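Local coordinates for integron Cassette Protein Hfx_Cass5 (Unidentified, PDB 3IF4) that is of unknown function but is encoded by a mobile integron gene cassette and assembles as a two-chain protein whose subunits share a beta ladder, at residues A[103-106]-A[107-111]. Numbering follows the deposited sequence.
Sequences VNVP and NELRA
Where Pro106, Val105, Leu109 and Arg110 meet, the puckered ring of Pro106 turns its CD to Leu109 CD2 at 4.4 Å, a loose apolar touch, while the planar guanidinium of Arg110 is directed away from the link into a cation-pi contact with Trp102. The motif is a helix N-terminus: a short link leaves strand 101-103 and enters helix 107-118, with Pro106 as the N-cap residue. Proline suits this place because its ring restricts phi, and its missing N-H costs nothing before the first helical turn. Its carbonyl opens the helical bonding, with Arg110 N donating to Pro106 O at 2.8 Å (N-H...O angle 147°); Ala111 N to Asn107 O is the next i to i+4 bond. Beta-branched Val105, in an extended backbone, lies against the first turn: with CG1 anti to its backbone N (chi1 179°), that methyl reaches Arg110 CA at 3.7 Å and Leu109 CG at 4.2 Å. Asn104 adopts a left-handed backbone conformation, which asparagine tolerates well, and its ND2 is hydrogen-bonded to Ile32 O of the second subunit. Val105 and Leu109 also pack on that Ile32, so their apolar side chains serve the dimer interface too. Bends at chi2 and chi3 lead the Arg110 chain away from the link, yet its aliphatic base stays close, with Arg110 CB 3.2 Å from Pro106 O and CG 3.9 Å from Val105 CG1.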
loop_
_atom_site.group_PDB
_atom_site.type_symbol
_atom_site.label_atom_id
_atom_site.label_comp_id
_atom_site.label_asym_id
_atom_site.label_seq_id
_atom_site.Cartn_x
_atom_site.Cartn_y
_atom_site.Cartn_z
ATOM N N VAL A 103 7.309 -12.032 -20.317
ATOM C CA VAL A 103 7.765 -13.251 -19.659
ATOM C C VAL A 103 6.792 -13.712 -18.578
ATOM O O VAL A 103 6.601 -13.032 -17.570
ATOM C CB VAL A 103 9.160 -13.065 -19.032
ATOM C CG1 VAL A 103 9.607 -14.347 -18.346
ATOM C CG2 VAL A 103 10.165 -12.641 -20.091
ATOM N N ASN A 104 6.181 -14.872 -18.797
ATOM C CA ASN A 104 5.256 -15.447 -17.833
ATOM C C ASN A 104 4.008 -14.589 -17.660
ATOM O O ASN A 104 3.430 -14.539 -16.575
ATOM C CB ASN A 104 5.953 -15.649 -16.484
ATOM C CG ASN A 104 5.200 -16.604 -15.572
ATOM O OD1 ASN A 104 4.597 -17.576 -16.035
ATOM N ND2 ASN A 104 5.239 -16.335 -14.266
ATOM N N VAL A 105 3.599 -13.908 -18.727
ATOM C CA VAL A 105 2.379 -13.106 -18.698
ATOM C C VAL A 105 1.320 -13.712 -19.603
ATOM O O VAL A 105 1.415 -13.614 -20.817
ATOM C CB VAL A 105 2.627 -11.653 -19.138
ATOM C CG1 VAL A 105 1.316 -10.870 -19.120
ATOM C CG2 VAL A 105 3.668 -10.992 -18.245
ATOM N N PRO A 106 0.302 -14.342 -19.002
ATOM C CA PRO A 106 -0.784 -15.021 -19.713
ATOM C C PRO A 106 -1.474 -14.111 -20.713
ATOM O O PRO A 106 -1.519 -12.893 -20.503
ATOM C CB PRO A 106 -1.762 -15.377 -18.595
ATOM C CG PRO A 106 -0.921 -15.485 -17.382
ATOM C CD PRO A 106 0.162 -14.457 -17.540
ATOM N N ASN A 107 -2.013 -14.715 -21.775
ATOM C CA ASN A 107 -2.666 -13.999 -22.866
ATOM C C ASN A 107 -3.581 -12.844 -22.451
ATOM O O ASN A 107 -3.384 -11.705 -22.886
ATOM C CB ASN A 107 -3.432 -14.981 -23.767
ATOM C CG ASN A 107 -2.516 -15.754 -24.710
ATOM O OD1 ASN A 107 -2.910 -16.768 -25.292
ATOM N ND2 ASN A 107 -1.291 -15.274 -24.863
ATOM N N GLU A 108 -4.582 -13.128 -21.621
ATOM C CA GLU A 108 -5.577 -12.112 -21.284
ATOM C C GLU A 108 -4.978 -10.973 -20.466
ATOM O O GLU A 108 -5.145 -9.799 -20.804
ATOM C CB GLU A 108 -6.768 -12.714 -20.547
ATOM C CG GLU A 108 -7.854 -11.692 -20.262
ATOM C CD GLU A 108 -8.787 -12.131 -19.153
ATOM O OE1 GLU A 108 -9.423 -13.198 -19.299
ATOM O OE2 GLU A 108 -8.883 -11.407 -18.137
ATOM N N LEU A 109 -4.283 -11.325 -19.390
ATOM C CA LEU A 109 -3.577 -10.336 -18.586
ATOM C C LEU A 109 -2.706 -9.475 -19.488
ATOM O O LEU A 109 -2.580 -8.264 -19.297
ATOM C CB LEU A 109 -2.703 -11.029 -17.549
ATOM C CG LEU A 109 -1.955 -10.088 -16.611
ATOM C CD1 LEU A 109 -2.893 -9.013 -16.118
ATOM C CD2 LEU A 109 -1.360 -10.863 -15.446
ATOM N N ARG A 110 -2.111 -10.120 -20.483
ATOM C CA ARG A 110 -1.242 -9.445 -21.432
ATOM C C ARG A 110 -2.029 -8.406 -22.227
ATOM O O ARG A 110 -1.548 -7.297 -22.463
ATOM C CB ARG A 110 -0.604 -10.478 -22.355
ATOM C CG ARG A 110 0.760 -10.112 -22.891
ATOM C CD ARG A 110 0.675 -9.661 -24.333
ATOM N NE ARG A 110 1.821 -10.109 -25.119
ATOM C CZ ARG A 110 2.068 -9.698 -26.357
ATOM N NH1 ARG A 110 1.254 -8.826 -26.932
ATOM N NH2 ARG A 110 3.128 -10.147 -27.016
ATOM N N ALA A 111 -3.248 -8.761 -22.629
ATOM C CA ALA A 111 -4.110 -7.814 -23.330
ATOM C C ALA A 111 -4.469 -6.655 -22.406
ATOM O O ALA A 111 -4.313 -5.485 -22.755
ATOM C CB ALA A 111 -5.366 -8.502 -23.828
#